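Local coordinates for protein dihydrolipoyl dehydrogenase (Elizabethkingia anophelis NUHP1, PDB 6UZI) that probably catalyses the NAD(+)-dependent reoxidation of dihydrolipoyl groups on lysines of carrier proteins, using one bound FAD per subunit, at residues Gly385-Pro388 with Met389-Gly393; Val434-Glu438 with Phe439-Ala443. All coordinates share one frame; numbering follows the deposited sequence.

Both contacts are local turns that end a regular element of the C-terminal dimerisation domain, and contact 1 closes along the chain before contact 2 opens. In contact 1 the edge strand 382-388 of the antiparallel five-stranded sheet gives way to a 3-10 turn that leads into helix 393-398. Contact 2 terminates helix 426-438 and sends the chain toward helix 443-447. Their centres lie about 21 Å apart, with nearest atoms about 8 Å apart, so they do not touch. Helix 458-469 packs against residues of both, while contact 2 also packs against the second subunit, placing this helix end at the dimer interface.

Contact 1. Residues Gly385-Pro388 with Met389-Gly393; sequences GSFP and MRALG
Phe-387 carries CG opposite its backbone N (chi1 -174°), which sends the ring forward along the chain to Ala-391 and Leu-392. Leu-392 turns CG away from its own carbonyl carbon (chi1 -67°), and chi2 (178°) extends CD1 away from CA, leaving CD2, the other branch, to meet the same ring. Atom CZ of Phe-387 meets CB of Ala-391 at 3.5 Å, while CE2 of Phe-387 lies 3.7 Å from CD2 of Leu-392; both methyls come at the ring obliquely. The pyrrolidine of Pro-388 adds to this apolar group: its CD sits over one face of the Phe-387 ring near the rim, and its CG approaches CB of Ala-391 at 4.1 Å.

In the backbone, Ala-391 N donates to Pro-388 O in a weak bond of 3.3 Å, and within the turn Leu-392 N reaches Met-389 O at 3.2 Å. Met-389 also has a backbone bond with Gly-403, and its O accepts one from Ser-395 OG. Arg-390 lies on the exposed side, where CB of Pro-388 lies over one face of its guanidinium and CG of Arg-390 stays 4.1 Å from that CB. Ala-459 of helix 458-469 touches Phe-387, Met-389 and Leu-392. The side chain of Leu-392 is also about 4 Å from that of the zinc ligand Glu-458.

This is a strand end passing through a single 3-10 turn to the N-cap position at Leu-392. The one backbone bond joining 385-388 to 389-393 is weak and the side-chain contacts are apolar, consistent with packing, more than hydrogen bonding, joining the two segments beside the zinc site.

Contact 2. Residues Val434-Glu438 with Phe439-Ala443; sequences VVAME and FRASA
Ala-436 and Ala-441 meet in the packed part of this helix end, their CB atoms 4.2 Å apart beside the backbone bonds. Ala-441 N donates to Ala-436 O at 3.0 Å, with an N-H...O angle of 160°, and Arg-440 N donates to Met-437 O at 3.0 Å. These two bonds define a Schellman motif, with Arg-440 at positive phi as the C-prime residue. Phe-439 N continues the helical pattern to Val-435 O at 3.2 Å and shares a weak second bond to Ala-436 O. Phe-439 belongs to the packed part too: with CG turned away from its carbonyl carbon (chi1 -73°), the ring runs alongside Val-435, whose CG1 is 4.1 Å from CD2 of Phe-439; Val-435 O lies at the ring edge. Phe-439 of the second subunit packs on Ala-441.

The looser, solvent side holds Glu-438 and Arg-440. Glu-438 is partly exposed, and its carboxylate leads away from 439-443. Arg-440 is exposed, and its NH2 forms a salt bridge with OE1 of Glu-415.

Three successive carbonyls at the end of helix 426-438 thus receive amides from the departing chain, implying that the helix is closed chiefly by backbone bonding, with the alanine methyls and the Phe-439/Val-435 pair adding apolar contacts.

Contact 1. Residues Gly385-Pro388 with Met389-Gly393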
ATOM      1  N   GLY A 385     -14.107 -11.200  11.785  1.00 35.76           N
ATOM      2  CA  GLY A 385     -12.700 -11.501  11.960  1.00 37.74           C
ATOM      3  C   GLY A 385     -11.941 -10.203  12.155  1.00 47.49           C
ATOM      4  O   GLY A 385     -12.304  -9.168  11.598  1.00 47.83           O
ATOM      5  N   SER A 386     -10.889 -10.256  12.969  1.00 47.42           N
ATOM      6  CA  SER A 386     -10.213  -9.024  13.368  1.00 36.83           C
ATOM      7  C   SER A 386      -8.776  -9.332  13.761  1.00 45.87           C
ATOM      8  O   SER A 386      -8.541 -10.148  14.656  1.00 64.44           O
ATOM      9  CB  SER A 386     -10.973  -8.372  14.519  1.00 43.60           C
ATOM     10  OG  SER A 386     -10.516  -7.056  14.758  1.00 68.09           O
ATOM     11  N   PHE A 387      -7.815  -8.688  13.098  1.00 42.28           N
ATOM     12  CA  PHE A 387      -6.403  -8.855  13.425  1.00 43.18           C
ATOM     13  C   PHE A 387      -5.746  -7.500  13.660  1.00 40.80           C
ATOM     14  O   PHE A 387      -5.962  -6.564  12.886  1.00 36.51           O
ATOM     15  CB  PHE A 387      -5.664  -9.599  12.310  1.00 40.91           C
ATOM     16  CG  PHE A 387      -4.241  -9.927  12.642  1.00 42.93           C
ATOM     17  CD1 PHE A 387      -3.932 -11.053  13.397  1.00 45.75           C
ATOM     18  CD2 PHE A 387      -3.211  -9.122  12.194  1.00 40.51           C
ATOM     19  CE1 PHE A 387      -2.622 -11.368  13.704  1.00 41.77           C
ATOM     20  CE2 PHE A 387      -1.897  -9.430  12.498  1.00 45.70           C
ATOM     21  CZ  PHE A 387      -1.604 -10.560  13.257  1.00 42.65           C
ATOM     22  N   PRO A 388      -4.932  -7.366  14.706  1.00 36.77           N
ATOM     23  CA  PRO A 388      -4.335  -6.058  15.020  1.00 34.33           C
ATOM     24  C   PRO A 388      -3.065  -5.758  14.229  1.00 38.30           C
ATOM     25  O   PRO A 388      -2.238  -6.636  13.973  1.00 44.13           O
ATOM     26  CB  PRO A 388      -4.035  -6.175  16.519  1.00 31.15           C
ATOM     27  CG  PRO A 388      -3.754  -7.643  16.715  1.00 32.69           C
ATOM     28  CD  PRO A 388      -4.653  -8.376  15.747  1.00 31.80           C
ATOM     29  N   MET A 389      -2.901  -4.478  13.870  1.00 36.97           N
ATOM     30  CA  MET A 389      -1.749  -4.067  13.070  1.00 34.97           C
ATOM     31  C   MET A 389      -0.444  -4.165  13.847  1.00 41.56           C
ATOM     32  O   MET A 389       0.616  -4.387  13.250  1.00 40.68           O
ATOM     33  CB  MET A 389      -1.931  -2.639  12.558  1.00 36.57           C
ATOM     34  CG  MET A 389      -3.064  -2.448  11.569  1.00 37.07           C
ATOM     35  SD  MET A 389      -2.795  -3.335  10.032  1.00 46.60           S
ATOM     36  CE  MET A 389      -1.388  -2.459   9.364  1.00 46.43           C
ATOM     37  N   ARG A 390      -0.492  -3.969  15.166  1.00 46.63           N
ATOM     38  CA  ARG A 390       0.720  -4.003  15.978  1.00 43.01           C
ATOM     39  C   ARG A 390       1.370  -5.379  15.998  1.00 45.77           C
ATOM     40  O   ARG A 390       2.546  -5.488  16.362  1.00 52.18           O
ATOM     41  CB  ARG A 390       0.399  -3.521  17.397  1.00 46.36           C
ATOM     42  CG  ARG A 390      -0.693  -4.328  18.094  1.00 51.70           C
ATOM     43  CD  ARG A 390      -1.103  -3.698  19.421  1.00 59.71           C
ATOM     44  NE  ARG A 390      -2.520  -3.928  19.721  1.00 69.65           N
ATOM     45  CZ  ARG A 390      -2.991  -4.933  20.456  1.00 78.51           C
ATOM     46  NH1 ARG A 390      -2.163  -5.823  20.992  1.00 80.62           N
ATOM     47  NH2 ARG A 390      -4.298  -5.044  20.663  1.00 76.84           N
ATOM     48  N   ALA A 391       0.641  -6.429  15.620  1.00 45.00           N
ATOM     49  CA  ALA A 391       1.201  -7.774  15.637  1.00 44.73           C
ATOM     50  C   ALA A 391       1.984  -8.115  14.377  1.00 48.82           C
ATOM     51  O   ALA A 391       2.645  -9.160  14.352  1.00 47.87           O
ATOM     52  CB  ALA A 391       0.092  -8.809  15.837  1.00 35.58           C
ATOM     53  N   LEU A 392       1.942  -7.256  13.355  1.00 49.47           N
ATOM     54  CA  LEU A 392       2.669  -7.486  12.111  1.00 42.25           C
ATOM     55  C   LEU A 392       4.143  -7.155  12.280  1.00 46.28           C
ATOM     56  O   LEU A 392       4.501  -6.121  12.848  1.00 53.44           O
ATOM     57  CB  LEU A 392       2.096  -6.628  10.984  1.00 31.17           C
ATOM     58  CG  LEU A 392       0.683  -6.920  10.492  1.00 30.83           C
ATOM     59  CD1 LEU A 392       0.283  -5.924   9.408  1.00 28.00           C
ATOM     60  CD2 LEU A 392       0.603  -8.339   9.966  1.00 30.66           C
ATOM     61  N   GLY A 393       5.002  -8.042  11.769  1.00 46.56           N
ATOM     62  CA  GLY A 393       6.427  -7.762  11.771  1.00 37.83           C
ATOM     63  C   GLY A 393       6.776  -6.525  10.973  1.00 36.54           C
ATOM     64  O   GLY A 393       7.703  -5.793  11.326  1.00 43.13           O
TER

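Contact 2. Residues Val434-Glu438 with Phe439-Ala443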
ATOM      1  N   VAL A 434     -11.568  -4.698  -2.298  1.00 32.77           N
ATOM      2  CA  VAL A 434     -12.502  -4.340  -3.361  1.00 32.50           C
ATOM      3  C   VAL A 434     -12.545  -5.438  -4.413  1.00 34.15           C
ATOM      4  O   VAL A 434     -13.621  -5.914  -4.794  1.00 40.83           O
ATOM      5  CB  VAL A 434     -12.128  -2.984  -3.985  1.00 32.01           C
ATOM      6  CG1 VAL A 434     -13.113  -2.619  -5.068  1.00 23.95           C
ATOM      7  CG2 VAL A 434     -12.114  -1.904  -2.931  1.00 26.23           C
ATOM      8  N   VAL A 435     -11.372  -5.872  -4.882  1.00 28.62           N
ATOM      9  CA  VAL A 435     -11.326  -6.924  -5.894  1.00 31.76           C
ATOM     10  C   VAL A 435     -11.874  -8.222  -5.327  1.00 38.37           C
ATOM     11  O   VAL A 435     -12.616  -8.949  -6.000  1.00 42.57           O
ATOM     12  CB  VAL A 435      -9.892  -7.099  -6.428  1.00 35.25           C
ATOM     13  CG1 VAL A 435      -9.821  -8.289  -7.370  1.00 35.87           C
ATOM     14  CG2 VAL A 435      -9.444  -5.837  -7.142  1.00 46.25           C
ATOM     15  N   ALA A 436     -11.547  -8.514  -4.068  1.00 35.92           N
ATOM     16  CA  ALA A 436     -12.048  -9.724  -3.432  1.00 32.32           C
ATOM     17  C   ALA A 436     -13.570  -9.752  -3.431  1.00 36.61           C
ATOM     18  O   ALA A 436     -14.183 -10.764  -3.790  1.00 50.02           O
ATOM     19  CB  ALA A 436     -11.498  -9.828  -2.011  1.00 27.55           C
ATOM     20  N   MET A 437     -14.202  -8.645  -3.029  1.00 30.39           N
ATOM     21  CA  MET A 437     -15.661  -8.615  -2.976  1.00 32.28           C
ATOM     22  C   MET A 437     -16.276  -8.601  -4.369  1.00 34.54           C
ATOM     23  O   MET A 437     -17.395  -9.092  -4.555  1.00 40.19           O
ATOM     24  CB  MET A 437     -16.144  -7.415  -2.157  1.00 31.50           C
ATOM     25  CG  MET A 437     -15.685  -7.454  -0.703  1.00 34.58           C
ATOM     26  SD  MET A 437     -16.573  -6.338   0.396  1.00 36.96           S
ATOM     27  CE  MET A 437     -18.263  -6.758  -0.012  1.00 26.72           C
ATOM     28  N   GLU A 438     -15.577  -8.038  -5.354  1.00 33.91           N
ATOM     29  CA  GLU A 438     -16.095  -8.073  -6.715  1.00 38.23           C
ATOM     30  C   GLU A 438     -16.248  -9.511  -7.202  1.00 40.96           C
ATOM     31  O   GLU A 438     -17.222  -9.848  -7.886  1.00 37.29           O
ATOM     32  CB  GLU A 438     -15.176  -7.276  -7.642  1.00 37.51           C
ATOM     33  CG  GLU A 438     -15.768  -7.011  -9.014  1.00 59.84           C
ATOM     34  CD  GLU A 438     -16.879  -5.976  -8.979  1.00 75.47           C
ATOM     35  OE1 GLU A 438     -16.634  -4.856  -8.469  1.00 72.18           O
ATOM     36  OE2 GLU A 438     -17.995  -6.286  -9.456  1.00 80.46           O
ATOM     37  N   PHE A 439     -15.334 -10.392  -6.810  1.00 36.40           N
ATOM     38  CA  PHE A 439     -15.448 -11.791  -7.187  1.00 47.22           C
ATOM     39  C   PHE A 439     -16.149 -12.622  -6.119  1.00 52.04           C
ATOM     40  O   PHE A 439     -16.071 -13.855  -6.151  1.00 50.22           O
ATOM     41  CB  PHE A 439     -14.064 -12.346  -7.521  1.00 38.00           C
ATOM     42  CG  PHE A 439     -13.540 -11.849  -8.834  1.00 35.38           C
ATOM     43  CD1 PHE A 439     -13.973 -12.414 -10.025  1.00 35.10           C
ATOM     44  CD2 PHE A 439     -12.677 -10.767  -8.886  1.00 31.97           C
ATOM     45  CE1 PHE A 439     -13.517 -11.947 -11.244  1.00 35.88           C
ATOM     46  CE2 PHE A 439     -12.218 -10.291 -10.101  1.00 39.46           C
ATOM     47  CZ  PHE A 439     -12.639 -10.882 -11.283  1.00 42.02           C
ATOM     48  N   ARG A 440     -16.860 -11.958  -5.203  1.00 51.46           N
ATOM     49  CA  ARG A 440     -17.694 -12.601  -4.187  1.00 53.24           C
ATOM     50  C   ARG A 440     -16.898 -13.618  -3.378  1.00 43.31           C
ATOM     51  O   ARG A 440     -17.378 -14.705  -3.049  1.00 36.51           O
ATOM     52  CB  ARG A 440     -18.939 -13.230  -4.818  1.00 51.54           C
ATOM     53  CG  ARG A 440     -19.868 -12.196  -5.451  1.00 51.37           C
ATOM     54  CD  ARG A 440     -21.251 -12.754  -5.730  1.00 58.46           C
ATOM     55  NE  ARG A 440     -22.030 -12.942  -4.510  1.00 56.42           N
ATOM     56  CZ  ARG A 440     -23.001 -13.841  -4.387  1.00 54.51           C
ATOM     57  NH1 ARG A 440     -23.299 -14.632  -5.408  1.00 54.71           N
ATOM     58  NH2 ARG A 440     -23.662 -13.957  -3.246  1.00 51.52           N
ATOM     59  N   ALA A 441     -15.680 -13.232  -3.018  1.00 42.44           N
ATOM     60  CA  ALA A 441     -14.765 -14.126  -2.330  1.00 36.27           C
ATOM     61  C   ALA A 441     -15.222 -14.382  -0.902  1.00 42.65           C
ATOM     62  O   ALA A 441     -15.817 -13.523  -0.245  1.00 50.16           O
ATOM     63  CB  ALA A 441     -13.354 -13.536  -2.317  1.00 30.32           C
ATOM     64  N   SER A 442     -14.921 -15.576  -0.421  1.00 44.37           N
ATOM     65  CA  SER A 442     -15.182 -15.926   0.963  1.00 44.26           C
ATOM     66  C   SER A 442     -13.971 -15.587   1.823  1.00 45.45           C
ATOM     67  O   SER A 442     -12.866 -15.356   1.323  1.00 41.49           O
ATOM     68  CB  SER A 442     -15.520 -17.412   1.079  1.00 35.00           C
ATOM     69  OG  SER A 442     -14.362 -18.190   0.846  1.00 38.98           O
ATOM     70  N   ALA A 443     -14.195 -15.548   3.141  1.00 38.43           N
ATOM     71  CA  ALA A 443     -13.079 -15.355   4.061  1.00 36.50           C
ATOM     72  C   ALA A 443     -12.046 -16.464   3.893  1.00 39.70           C
ATOM     73  O   ALA A 443     -10.837 -16.216   3.943  1.00 43.02           O
ATOM     74  CB  ALA A 443     -13.586 -15.306   5.502  1.00 36.29           C
TER